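Local coordinates for protein beta-phenylalanine aminotransferase (Variovorax paradoxus, PDB 4AO9) that transfers the amino group of beta-phenylalanine to a keto acid acceptor, probably by the usual pyridoxal-5'-phosphate chemistry of a class-III aminotransferase, at residues 31-36 and 401-406; 110-115 and 328-333; 169-174 and 218-223; 292-297 and 322-327; 406-411 and 437-442. All coordinates share one frame; numbering follows the deposited sequence.

The five contacts fall into three regions. Contacts 1 and 5 both use helix 398-410, share F406 and have centres about 11 Å apart; they tie the N-terminal helix 23-40 and the C-terminal helix 429-445 to it. Contacts 2 and 4 both use helix 325-337, with centres about 10 Å apart, and both touch the second subunit; M293 of contact 4 packs on A330 of contact 2. Contact 3 lies in the seven-stranded sheet that strand 296-300 of contact 4 also joins, the two contact centres about 30 Å apart. Contact 4 comes near the cofactor, the F295 side chain about 7 Å from a bound pyridoxal-5'-phosphate; that of I172 in contact 3 is about 13 Å from one.

Contact 1: residues 31-36 and 401-406; sequences ADAYRR and RQLLFF
A helix-helix packing joins the N-terminal helix 23-40 to helix 398-410 near the other end of the chain, the two segments running at 34° to each other with their axes 10.2 Å apart at closest. A33 sits at the middle, where its CB lies 4.0 Å from F406 CD2 and touches L403 CD2 more loosely. Next to it, Y34 reaches across with the CD1-CE1 side of its ring and its hydroxyl. With CG anti to its own carbonyl carbon (chi1 -85°), the ring leans over to F406, and Y34 CE1 comes within 3.7 Å of F406 CE2, the two planes inclined at 61°. At its far end Y34 OH gives a hydrogen bond of 2.7 Å to Q402 OE1, the phenol oxygen lying in the carbonyl plane of the amide. A phenylalanine in place of Y34 would probably leave Q402 OE1 without this donor. The loop residues A67 and P68 also touch the Y34 side chain, and F37, a turn after A33, meets the F406 ring edge-to-face. On the flank of helix 23-40, R36 holds D32 side-on, its NE and NH2 both bonded to the single oxygen D32 OD2, each at 2.9 Å.

Contact 2: residues 110-115 and 328-333; sequences DAVIEA and MAAGYA
A111 and A329 have the most surface buried here, and their CA atoms, 5.6 Å apart, are the nearest across segments 110-115 and 328-333, on helix 106-117 and helix 325-337. The two segments run roughly antiparallel, at 148°, and their axes approach to 8.1 Å, a short separation made possible by alanines on both sides. A111 points its methyl at the opposite helix, where it rests against the methyl of A333 and the carbonyl oxygen of A329, with A330 CA a little farther off; the A111 CB to A333 CB distance of 3.6 Å is a tight methyl-to-methyl touch. A329 answers from the other side: its CB rests 3.7 Å from A111 O, a carbonyl already engaged in its own helix by A115 N, and 3.8 Å from A115 CB. Each of these two alanines therefore meets a methyl one turn along the partner helix as well as lying near its counterpart.

A330 comes third in buried surface. Its methyl faces V112, whose CG2, anti to the carbonyl carbon, is turned to meet A330 CB at 3.9 Å. V112 also packs on M116 of the second subunit, and its neighbour I113 meets I113 of that subunit, which puts this helix pair beside the dimer interface. L128 touches A329, and M293 touches A330.

No hydrogen bond or charge pairing crosses between the segments. The contact is carried by methyl groups and backbone, and so rests on close fit and dispersion between two helices that small residues allow to approach closely.

Contact 3: residues 169-174 and 218-223; sequences RRKIVV and GPEIAV
R169 starts with CG anti to its carbonyl carbon (chi1 -56°) and then runs extended to NE, which lays the arginine along the 3-10 turn 218-220 that leads into the neighbouring strand, whereas K171, with CG anti to its backbone N, bends at its last two torsions to bring CE beside the E220 carboxylate. The backbone here is a parallel pairing of adjacent strands, 171-175 and 221-226, in the large mixed sheet of the aminotransferase fold. K171 pairs with I221 and I172 with V223, so the register slips by one residue, a beta bulge at A222. Three backbone bonds hold the strands: K171 N to E220 O at 2.9 Å, A222 N to K171 O at 2.8 Å, and V173 N to V223 O, nearly straight onto the carbonyl.

On one face I172 and V223 lie side by side, I172 CG1 touching V223 CG1 at 3.7 Å; elsewhere V173 CG2 packs on I221 CD1 at 3.8 Å. The ammonium of K171 has its salt bridge with D198, while a water links K171 NZ to E220 OE2 across the 4.4 Å between them.

The guanidinium of R169 closes the end of the pair. P219 O lies over one of its faces, and R169 NH2 bonds V253 O beyond the two segments. Near the guanidinium plane, R169 NH1 donates to I221 O at 2.9 Å with an N-H...O angle of 158°.

Contact 4: residues 292-297 and 322-327; sequences GMSFGA and NNNVMT
M293 leads the first segment into the contact: its CB lies 3.5 Å from T327 OG1, and its chain, bent at chi2 and chi3, carries CE to within 4.2 Å of M326 CE. S294 follows with the main polar link. T327 OG1 donates to S294 O at 3.0 Å, approaching in the carbonyl plane, and a water bridges S294 OG to T327 OG1. F295 comes next, CG anti to its backbone N (chi1 175°), which turns the ring so that T327 CG2 meets its edge, 3.7 Å from F295 CD1.

T327 is thus gripped from several sides. N324 ND2 donates to its OG1, while T327 N gives N324 OD1 a bond of 2.8 Å, nearly linear at the hydrogen (177°) although the donor comes from above the plane of the amide. A valine in place of T327 would probably leave S294 O without its hydroxyl donor and cut N324 ND2 off from one acceptor.

The second subunit is close by: N121 of that subunit bonds G292 O, and its M326 packs on M293. The N324 side chain bonding T327 N is a classic N-cap at the start of helix 325-337, here joined to the loop that enters strand 296-300 near the cofactor pocket.

Contact 5: residues 406-411 and 437-442; sequences FHLLNE and AAIGSF
H407 reaches helix 429-445 with its imidazole edge, and NE2 does most of the work. It donates to A438 O at 2.9 Å and is also hydrogen-bonded to S441 OG at 3.0 Å, each bond bent to 132°; in the S441 pair either could donate, and an N-H would be shared with A438 O. A438 O also takes the helical bond from F442 N and so serves two donors. F442 CA lies over one face of the imidazole, offset toward its rim, and F442 CB comes 3.5 Å from H407 CD2. A chi1 of 173° holds H407 CG anti to its backbone N and turns the ring toward helix 429-445.

The methyl of A438 itself is met by L408 CD2 at 3.7 Å and, one turn after H407, by E411 CB at 3.9 Å. E411 is the first residue to leave the helical conformation, and a water links E411 OE1 to S441 OG.

Further out, H446 stacks on the F442 ring. The two segments cross at 123° with axes 10.0 Å apart; I413 of strand 413-414 touches both L408 and A438, and I439, also touching L408, packs on L358 and L361 of helix 341-365.

Contact 1: residues 31-36 and 401-406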
# COMPACT_ATOMS: atom_id res chain seq x y z
N ALA A 31 35.67 10.05 8.23
CA ALA A 31 35.75 11.37 7.60
C ALA A 31 36.36 11.26 6.21
O ALA A 31 35.88 11.88 5.25
CB ALA A 31 36.56 12.33 8.47
N ASP A 32 37.41 10.45 6.11
CA ASP A 32 38.08 10.16 4.84
C ASP A 32 37.13 9.47 3.85
O ASP A 32 37.06 9.85 2.68
CB ASP A 32 39.34 9.32 5.09
CG ASP A 32 40.05 8.95 3.82
OD1 ASP A 32 40.64 9.85 3.17
OD2 ASP A 32 40.03 7.75 3.46
N ALA A 33 36.38 8.47 4.32
CA ALA A 33 35.43 7.75 3.46
C ALA A 33 34.33 8.68 2.92
O ALA A 33 33.98 8.61 1.74
CB ALA A 33 34.82 6.57 4.21
N TYR A 34 33.82 9.55 3.79
CA TYR A 34 32.82 10.55 3.39
C TYR A 34 33.37 11.45 2.28
O TYR A 34 32.69 11.69 1.28
CB TYR A 34 32.39 11.43 4.57
CG TYR A 34 31.28 10.88 5.47
CD1 TYR A 34 31.17 9.52 5.77
CD2 TYR A 34 30.37 11.76 6.06
CE1 TYR A 34 30.17 9.05 6.62
CE2 TYR A 34 29.36 11.30 6.91
CZ TYR A 34 29.27 9.95 7.19
OH TYR A 34 28.27 9.51 8.03
N ARG A 35 34.60 11.92 2.44
CA ARG A 35 35.20 12.81 1.44
C ARG A 35 35.37 12.13 0.09
O ARG A 35 35.02 12.70 -0.95
CB ARG A 35 36.54 13.37 1.92
CG ARG A 35 37.13 14.38 0.93
CD ARG A 35 38.60 14.69 1.18
NE ARG A 35 39.47 13.52 1.07
CZ ARG A 35 39.78 12.88 -0.06
NH1 ARG A 35 39.25 13.26 -1.22
NH2 ARG A 35 40.60 11.84 -0.02
N ARG A 36 35.92 10.92 0.10
CA ARG A 36 36.15 10.17 -1.13
C ARG A 36 34.82 9.86 -1.83
O ARG A 36 34.70 10.01 -3.05
CB ARG A 36 36.96 8.90 -0.86
CG ARG A 36 38.45 9.15 -0.64
CD ARG A 36 39.25 7.84 -0.52
NE ARG A 36 39.11 7.22 0.80
CZ ARG A 36 38.29 6.21 1.08
NH1 ARG A 36 37.52 5.68 0.13
NH2 ARG A 36 38.24 5.72 2.31
N ARG A 401 29.85 -0.32 10.42
CA ARG A 401 28.92 -0.63 9.33
C ARG A 401 29.07 0.37 8.18
O ARG A 401 29.03 -0.02 7.01
CB ARG A 401 27.47 -0.63 9.83
CG ARG A 401 27.15 -1.72 10.86
CD ARG A 401 25.65 -1.95 10.93
NE ARG A 401 25.29 -3.35 11.19
CZ ARG A 401 24.04 -3.77 11.39
NH1 ARG A 401 23.03 -2.91 11.36
NH2 ARG A 401 23.79 -5.05 11.61
N GLN A 402 29.27 1.65 8.52
CA GLN A 402 29.47 2.67 7.48
C GLN A 402 30.77 2.43 6.72
O GLN A 402 30.80 2.48 5.49
CB GLN A 402 29.44 4.08 8.07
CG GLN A 402 28.13 4.48 8.71
CD GLN A 402 28.16 5.92 9.17
OE1 GLN A 402 28.15 6.85 8.36
NE2 GLN A 402 28.19 6.11 10.48
N LEU A 403 31.85 2.16 7.46
CA LEU A 403 33.13 1.89 6.81
C LEU A 403 33.04 0.70 5.86
O LEU A 403 33.56 0.75 4.75
CB LEU A 403 34.25 1.69 7.86
CG LEU A 403 34.65 2.95 8.65
CD1 LEU A 403 35.62 2.63 9.80
CD2 LEU A 403 35.27 4.02 7.76
N LEU A 404 32.34 -0.36 6.28
CA LEU A 404 32.09 -1.52 5.41
C LEU A 404 31.33 -1.14 4.14
O LEU A 404 31.73 -1.52 3.04
CB LEU A 404 31.31 -2.61 6.17
CG LEU A 404 30.94 -3.85 5.33
CD1 LEU A 404 32.18 -4.58 4.79
CD2 LEU A 404 30.11 -4.79 6.19
N PHE A 405 30.24 -0.39 4.32
CA PHE A 405 29.42 0.07 3.20
C PHE A 405 30.24 0.83 2.15
O PHE A 405 30.16 0.53 0.96
CB PHE A 405 28.25 0.94 3.71
CG PHE A 405 27.45 1.57 2.61
CD1 PHE A 405 26.48 0.82 1.93
CD2 PHE A 405 27.68 2.89 2.24
CE1 PHE A 405 25.75 1.40 0.89
CE2 PHE A 405 26.94 3.47 1.20
CZ PHE A 405 25.98 2.72 0.53
N PHE A 406 31.03 1.80 2.61
CA PHE A 406 31.84 2.61 1.68
C PHE A 406 32.96 1.80 1.04
O PHE A 406 33.24 1.97 -0.15
CB PHE A 406 32.39 3.86 2.38
CG PHE A 406 31.33 4.86 2.74
CD1 PHE A 406 30.61 5.52 1.74
CD2 PHE A 406 31.05 5.16 4.07
CE1 PHE A 406 29.63 6.44 2.07
CE2 PHE A 406 30.07 6.08 4.41
CZ PHE A 406 29.35 6.72 3.40

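Contact 2: residues 110-115 and 328-333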
# COMPACT_ATOMS: atom_id res chain seq x y z
N ASP A 110 7.81 -8.73 -19.96
CA ASP A 110 6.84 -9.18 -20.97
C ASP A 110 5.45 -9.46 -20.38
O ASP A 110 4.44 -9.17 -21.03
CB ASP A 110 7.37 -10.41 -21.73
CG ASP A 110 8.57 -10.09 -22.61
OD1 ASP A 110 8.84 -8.90 -22.88
OD2 ASP A 110 9.25 -11.05 -23.03
N ALA A 111 5.40 -9.98 -19.16
CA ALA A 111 4.12 -10.21 -18.50
C ALA A 111 3.41 -8.89 -18.24
O ALA A 111 2.20 -8.78 -18.44
CB ALA A 111 4.32 -10.98 -17.21
N VAL A 112 4.15 -7.89 -17.78
CA VAL A 112 3.58 -6.57 -17.51
C VAL A 112 3.10 -5.92 -18.81
O VAL A 112 1.99 -5.36 -18.85
CB VAL A 112 4.60 -5.66 -16.77
CG1 VAL A 112 4.10 -4.21 -16.68
CG2 VAL A 112 4.87 -6.20 -15.37
N ILE A 113 3.92 -5.98 -19.86
CA ILE A 113 3.53 -5.42 -21.15
C ILE A 113 2.25 -6.08 -21.68
O ILE A 113 1.32 -5.38 -22.12
CB ILE A 113 4.68 -5.53 -22.18
CG1 ILE A 113 5.81 -4.57 -21.79
CG2 ILE A 113 4.18 -5.27 -23.62
CD1 ILE A 113 7.07 -4.70 -22.63
N GLU A 114 2.19 -7.40 -21.64
CA GLU A 114 0.99 -8.11 -22.09
C GLU A 114 -0.24 -7.71 -21.27
O GLU A 114 -1.32 -7.50 -21.84
CB GLU A 114 1.19 -9.63 -22.06
CG GLU A 114 -0.03 -10.40 -22.57
CD GLU A 114 0.18 -11.91 -22.69
OE1 GLU A 114 1.31 -12.41 -22.44
OE2 GLU A 114 -0.80 -12.60 -23.06
N ALA A 115 -0.09 -7.58 -19.95
CA ALA A 115 -1.20 -7.13 -19.11
C ALA A 115 -1.67 -5.74 -19.50
O ALA A 115 -2.88 -5.50 -19.63
CB ALA A 115 -0.81 -7.17 -17.64
N MET A 328 -0.70 -8.81 -10.72
CA MET A 328 -1.16 -10.20 -10.84
C MET A 328 -0.38 -10.93 -11.93
O MET A 328 0.02 -12.09 -11.74
CB MET A 328 -2.67 -10.27 -11.13
CG MET A 328 -3.58 -9.60 -10.09
SD MET A 328 -3.58 -10.29 -8.42
CE MET A 328 -2.41 -9.23 -7.56
N ALA A 329 -0.15 -10.26 -13.06
CA ALA A 329 0.61 -10.86 -14.16
C ALA A 329 2.08 -11.05 -13.78
O ALA A 329 2.65 -12.13 -14.01
CB ALA A 329 0.48 -9.99 -15.41
N ALA A 330 2.69 -10.03 -13.19
CA ALA A 330 4.12 -10.09 -12.87
C ALA A 330 4.39 -11.15 -11.81
O ALA A 330 5.36 -11.92 -11.91
CB ALA A 330 4.63 -8.74 -12.40
N GLY A 331 3.54 -11.20 -10.79
CA GLY A 331 3.70 -12.18 -9.73
C GLY A 331 3.64 -13.60 -10.26
O GLY A 331 4.49 -14.43 -9.93
N TYR A 332 2.63 -13.88 -11.08
CA TYR A 332 2.47 -15.22 -11.61
C TYR A 332 3.64 -15.62 -12.51
O TYR A 332 4.16 -16.73 -12.40
CB TYR A 332 1.13 -15.35 -12.34
CG TYR A 332 0.83 -16.75 -12.81
CD1 TYR A 332 0.17 -17.64 -11.97
CD2 TYR A 332 1.20 -17.17 -14.08
CE1 TYR A 332 -0.11 -18.93 -12.38
CE2 TYR A 332 0.93 -18.47 -14.50
CZ TYR A 332 0.27 -19.33 -13.64
OH TYR A 332 -0.01 -20.62 -14.06
N ALA A 333 4.05 -14.70 -13.39
CA ALA A 333 5.18 -14.96 -14.27
C ALA A 333 6.46 -15.24 -13.48
O ALA A 333 7.19 -16.18 -13.76
CB ALA A 333 5.38 -13.81 -15.22

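Contact 3: residues 169-174 and 218-223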
# COMPACT_ATOMS: atom_id res chain seq x y z
N ARG A 169 -10.87 -10.20 21.01
CA ARG A 169 -9.87 -9.76 21.99
C ARG A 169 -9.05 -8.62 21.40
O ARG A 169 -9.11 -8.37 20.20
CB ARG A 169 -8.93 -10.91 22.38
CG ARG A 169 -9.64 -12.15 22.92
CD ARG A 169 -8.64 -13.28 23.02
NE ARG A 169 -9.26 -14.50 23.54
CZ ARG A 169 -8.57 -15.56 23.93
NH1 ARG A 169 -7.24 -15.56 23.85
NH2 ARG A 169 -9.21 -16.62 24.42
N ARG A 170 -8.28 -7.94 22.24
CA ARG A 170 -7.58 -6.72 21.79
C ARG A 170 -6.06 -6.74 21.87
O ARG A 170 -5.40 -5.95 21.19
CB ARG A 170 -8.04 -5.50 22.60
CG ARG A 170 -9.54 -5.34 22.75
CD ARG A 170 -10.20 -5.12 21.42
NE ARG A 170 -9.72 -3.89 20.78
CZ ARG A 170 -9.93 -3.59 19.51
NH1 ARG A 170 -10.60 -4.42 18.71
NH2 ARG A 170 -9.47 -2.44 19.03
N LYS A 171 -5.48 -7.58 22.72
CA LYS A 171 -4.05 -7.51 22.96
C LYS A 171 -3.26 -8.28 21.91
O LYS A 171 -3.64 -9.38 21.52
CB LYS A 171 -3.73 -7.99 24.37
CG LYS A 171 -2.33 -7.62 24.82
CD LYS A 171 -2.04 -8.01 26.26
CE LYS A 171 -2.89 -7.24 27.27
NZ LYS A 171 -2.58 -5.77 27.35
N ILE A 172 -2.16 -7.69 21.45
CA ILE A 172 -1.34 -8.26 20.40
C ILE A 172 0.07 -8.47 20.92
O ILE A 172 0.71 -7.52 21.37
CB ILE A 172 -1.30 -7.33 19.17
CG1 ILE A 172 -2.71 -7.11 18.63
CG2 ILE A 172 -0.35 -7.91 18.10
CD1 ILE A 172 -2.79 -6.00 17.59
N VAL A 173 0.55 -9.71 20.91
CA VAL A 173 1.93 -10.01 21.28
C VAL A 173 2.84 -9.90 20.06
O VAL A 173 2.58 -10.50 19.02
CB VAL A 173 2.05 -11.41 21.93
CG1 VAL A 173 3.51 -11.80 22.13
CG2 VAL A 173 1.30 -11.44 23.25
N VAL A 174 3.87 -9.08 20.21
CA VAL A 174 4.93 -8.93 19.20
C VAL A 174 6.28 -9.03 19.92
O VAL A 174 6.34 -9.15 21.15
CB VAL A 174 4.83 -7.57 18.46
CG1 VAL A 174 3.60 -7.56 17.54
CG2 VAL A 174 4.82 -6.39 19.44
N GLY A 218 -3.46 -14.60 29.00
CA GLY A 218 -4.17 -15.44 28.03
C GLY A 218 -5.47 -14.91 27.45
O GLY A 218 -5.60 -14.76 26.22
N PRO A 219 -6.45 -14.60 28.31
CA PRO A 219 -7.78 -14.22 27.84
C PRO A 219 -7.80 -12.91 27.05
O PRO A 219 -8.77 -12.65 26.31
CB PRO A 219 -8.59 -14.06 29.14
CG PRO A 219 -7.87 -14.92 30.12
CD PRO A 219 -6.42 -14.76 29.78
N GLU A 220 -6.75 -12.11 27.18
CA GLU A 220 -6.69 -10.83 26.47
C GLU A 220 -6.04 -10.91 25.11
O GLU A 220 -6.17 -9.96 24.31
CB GLU A 220 -5.93 -9.80 27.30
CG GLU A 220 -6.62 -9.41 28.60
CD GLU A 220 -5.88 -8.30 29.32
OE1 GLU A 220 -4.88 -8.60 29.98
OE2 GLU A 220 -6.31 -7.13 29.19
N ILE A 221 -5.33 -12.00 24.84
CA ILE A 221 -4.44 -12.03 23.66
C ILE A 221 -5.16 -12.54 22.43
O ILE A 221 -5.56 -13.71 22.37
CB ILE A 221 -3.15 -12.83 23.93
CG1 ILE A 221 -2.34 -12.15 25.04
CG2 ILE A 221 -2.32 -12.92 22.63
CD1 ILE A 221 -1.22 -13.01 25.59
N ALA A 222 -5.33 -11.66 21.44
CA ALA A 222 -5.96 -12.01 20.18
C ALA A 222 -4.98 -12.76 19.28
O ALA A 222 -5.37 -13.67 18.54
CB ALA A 222 -6.43 -10.74 19.46
N VAL A 223 -3.72 -12.34 19.32
CA VAL A 223 -2.78 -12.77 18.30
C VAL A 223 -1.36 -12.64 18.79
O VAL A 223 -1.03 -11.75 19.58
CB VAL A 223 -3.05 -11.99 16.96
CG1 VAL A 223 -2.97 -10.52 17.17
CG2 VAL A 223 -2.14 -12.46 15.84
O HOH W 1 -8.67 -7.97 25.11
O HOH W 2 -4.35 -5.02 29.46

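Contact 4: residues 292-297 and 322-327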
# COMPACT_ATOMS: atom_id res chain seq x y z
N GLY A 292 8.07 -8.10 -8.38
CA GLY A 292 8.75 -6.82 -8.35
C GLY A 292 7.81 -5.63 -8.36
O GLY A 292 8.24 -4.49 -8.24
N MET A 293 6.51 -5.90 -8.50
CA MET A 293 5.48 -4.87 -8.47
C MET A 293 4.92 -4.72 -7.05
O MET A 293 5.05 -5.64 -6.24
CB MET A 293 4.34 -5.23 -9.43
CG MET A 293 4.77 -5.59 -10.85
SD MET A 293 5.50 -4.19 -11.73
CE MET A 293 4.15 -3.02 -11.72
N SER A 294 4.30 -3.58 -6.75
CA SER A 294 3.64 -3.34 -5.46
C SER A 294 2.78 -4.54 -5.10
O SER A 294 1.99 -5.01 -5.93
CB SER A 294 2.76 -2.11 -5.53
OG SER A 294 1.70 -2.30 -6.46
N PHE A 295 2.93 -5.05 -3.88
CA PHE A 295 2.25 -6.29 -3.53
C PHE A 295 2.28 -6.58 -2.04
O PHE A 295 3.28 -6.29 -1.37
CB PHE A 295 2.92 -7.47 -4.24
CG PHE A 295 2.37 -8.80 -3.85
CD1 PHE A 295 1.27 -9.32 -4.53
CD2 PHE A 295 2.93 -9.54 -2.80
CE1 PHE A 295 0.73 -10.54 -4.16
CE2 PHE A 295 2.37 -10.75 -2.41
CZ PHE A 295 1.27 -11.25 -3.10
N GLY A 296 1.19 -7.17 -1.55
CA GLY A 296 1.19 -7.91 -0.28
C GLY A 296 0.04 -8.90 -0.33
O GLY A 296 -0.82 -8.85 -1.23
N ALA A 297 0.02 -9.84 0.62
CA ALA A 297 -1.14 -10.74 0.77
C ALA A 297 -1.23 -11.21 2.20
O ALA A 297 -0.23 -11.31 2.89
CB ALA A 297 -1.07 -11.95 -0.19
N ASN A 322 -5.45 -3.38 -5.15
CA ASN A 322 -5.15 -4.72 -4.60
C ASN A 322 -5.03 -5.82 -5.64
O ASN A 322 -4.14 -6.68 -5.53
CB ASN A 322 -6.21 -5.15 -3.58
CG ASN A 322 -6.35 -4.17 -2.44
OD1 ASN A 322 -6.15 -2.98 -2.62
ND2 ASN A 322 -6.73 -4.67 -1.29
N ASN A 323 -5.90 -5.80 -6.64
CA ASN A 323 -5.95 -6.88 -7.63
C ASN A 323 -5.49 -6.42 -9.01
O ASN A 323 -5.85 -7.02 -10.02
CB ASN A 323 -7.36 -7.49 -7.68
CG ASN A 323 -8.39 -6.58 -8.35
OD1 ASN A 323 -8.23 -5.36 -8.39
ND2 ASN A 323 -9.46 -7.18 -8.87
N ASN A 324 -4.66 -5.38 -9.05
CA ASN A 324 -4.32 -4.78 -10.34
C ASN A 324 -3.65 -5.78 -11.26
O ASN A 324 -2.84 -6.59 -10.82
CB ASN A 324 -3.48 -3.52 -10.15
CG ASN A 324 -2.04 -3.82 -9.89
OD1 ASN A 324 -1.25 -4.07 -10.82
ND2 ASN A 324 -1.65 -3.78 -8.61
N VAL A 325 -4.00 -5.73 -12.55
CA VAL A 325 -3.56 -6.76 -13.48
C VAL A 325 -2.06 -6.82 -13.68
O VAL A 325 -1.53 -7.89 -13.99
CB VAL A 325 -4.26 -6.66 -14.86
CG1 VAL A 325 -5.73 -7.00 -14.75
CG2 VAL A 325 -4.03 -5.31 -15.51
N MET A 326 -1.37 -5.70 -13.51
CA MET A 326 0.08 -5.72 -13.71
C MET A 326 0.79 -6.52 -12.62
O MET A 326 1.63 -7.36 -12.92
CB MET A 326 0.61 -4.29 -13.81
CG MET A 326 0.13 -3.61 -15.09
SD MET A 326 0.35 -1.83 -15.05
CE MET A 326 2.13 -1.73 -15.16
N THR A 327 0.43 -6.26 -11.37
CA THR A 327 0.94 -7.07 -10.25
C THR A 327 0.55 -8.54 -10.39
O THR A 327 1.39 -9.42 -10.19
CB THR A 327 0.44 -6.52 -8.89
OG1 THR A 327 0.94 -5.19 -8.71
CG2 THR A 327 0.90 -7.41 -7.72
O HOH W 3 1.62 -2.67 -9.40

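Contact 5: residues 406-411 and 437-442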
# COMPACT_ATOMS: atom_id res chain seq x y z
N PHE A 406 31.03 1.80 2.61
CA PHE A 406 31.84 2.61 1.68
C PHE A 406 32.96 1.80 1.04
O PHE A 406 33.24 1.97 -0.15
CB PHE A 406 32.39 3.86 2.38
CG PHE A 406 31.33 4.86 2.74
CD1 PHE A 406 30.61 5.52 1.74
CD2 PHE A 406 31.05 5.16 4.07
CE1 PHE A 406 29.63 6.44 2.07
CE2 PHE A 406 30.07 6.08 4.41
CZ PHE A 406 29.35 6.72 3.40
N HIS A 407 33.56 0.90 1.81
CA HIS A 407 34.54 -0.03 1.27
C HIS A 407 33.95 -0.86 0.14
O HIS A 407 34.57 -1.02 -0.90
CB HIS A 407 35.12 -0.94 2.37
CG HIS A 407 36.01 -2.02 1.83
ND1 HIS A 407 37.31 -1.78 1.44
CD2 HIS A 407 35.77 -3.33 1.57
CE1 HIS A 407 37.84 -2.89 0.98
NE2 HIS A 407 36.93 -3.85 1.05
N LEU A 408 32.74 -1.40 0.36
CA LEU A 408 32.11 -2.23 -0.66
C LEU A 408 31.84 -1.42 -1.92
O LEU A 408 32.08 -1.91 -3.03
CB LEU A 408 30.85 -2.91 -0.11
CG LEU A 408 31.12 -4.04 0.89
CD1 LEU A 408 29.81 -4.46 1.56
CD2 LEU A 408 31.81 -5.23 0.24
N LEU A 409 31.40 -0.18 -1.77
CA LEU A 409 31.25 0.70 -2.95
C LEU A 409 32.56 0.81 -3.72
O LEU A 409 32.56 0.73 -4.94
CB LEU A 409 30.74 2.09 -2.58
CG LEU A 409 29.31 2.23 -2.04
CD1 LEU A 409 29.02 3.69 -1.74
CD2 LEU A 409 28.28 1.69 -3.03
N ASN A 410 33.67 0.99 -3.00
CA ASN A 410 35.00 1.06 -3.63
C ASN A 410 35.37 -0.21 -4.40
O ASN A 410 36.11 -0.17 -5.39
CB ASN A 410 36.10 1.32 -2.60
CG ASN A 410 35.98 2.67 -1.91
OD1 ASN A 410 36.47 2.83 -0.78
ND2 ASN A 410 35.36 3.63 -2.56
N GLU A 411 34.85 -1.34 -3.92
CA GLU A 411 35.07 -2.65 -4.53
C GLU A 411 33.96 -3.05 -5.52
O GLU A 411 33.78 -4.23 -5.82
CB GLU A 411 35.22 -3.72 -3.44
CG GLU A 411 36.41 -3.49 -2.50
CD GLU A 411 37.72 -3.27 -3.24
OE1 GLU A 411 38.08 -4.11 -4.09
OE2 GLU A 411 38.38 -2.24 -2.98
N ALA A 437 35.93 -11.77 -1.43
CA ALA A 437 37.21 -11.09 -1.58
C ALA A 437 37.18 -9.67 -1.00
O ALA A 437 38.16 -9.21 -0.42
CB ALA A 437 37.65 -11.08 -3.04
N ALA A 438 36.03 -8.99 -1.13
CA ALA A 438 35.88 -7.63 -0.62
C ALA A 438 35.81 -7.57 0.91
O ALA A 438 36.30 -6.62 1.52
CB ALA A 438 34.67 -6.94 -1.26
N ILE A 439 35.23 -8.60 1.52
CA ILE A 439 35.26 -8.71 2.97
C ILE A 439 36.69 -9.00 3.43
O ILE A 439 37.15 -8.45 4.43
CB ILE A 439 34.25 -9.78 3.49
CG1 ILE A 439 32.81 -9.41 3.06
CG2 ILE A 439 34.34 -9.96 5.02
CD1 ILE A 439 32.33 -8.02 3.52
N GLY A 440 37.39 -9.84 2.67
CA GLY A 440 38.81 -10.12 2.92
C GLY A 440 39.65 -8.86 2.88
O GLY A 440 40.46 -8.62 3.78
N SER A 441 39.46 -8.05 1.84
CA SER A 441 40.20 -6.80 1.72
C SER A 441 39.77 -5.78 2.77
O SER A 441 40.59 -4.97 3.23
CB SER A 441 40.12 -6.22 0.30
OG SER A 441 38.80 -5.86 -0.04
N PHE A 442 38.50 -5.81 3.17
CA PHE A 442 38.03 -4.96 4.26
C PHE A 442 38.79 -5.25 5.55
O PHE A 442 39.33 -4.33 6.18
CB PHE A 442 36.52 -5.11 4.48
CG PHE A 442 36.00 -4.26 5.60
CD1 PHE A 442 35.92 -2.88 5.47
CD2 PHE A 442 35.59 -4.84 6.80
CE1 PHE A 442 35.44 -2.09 6.51
CE2 PHE A 442 35.11 -4.06 7.85
CZ PHE A 442 35.03 -2.68 7.70
O HOH W 4 38.14 -6.77 -2.95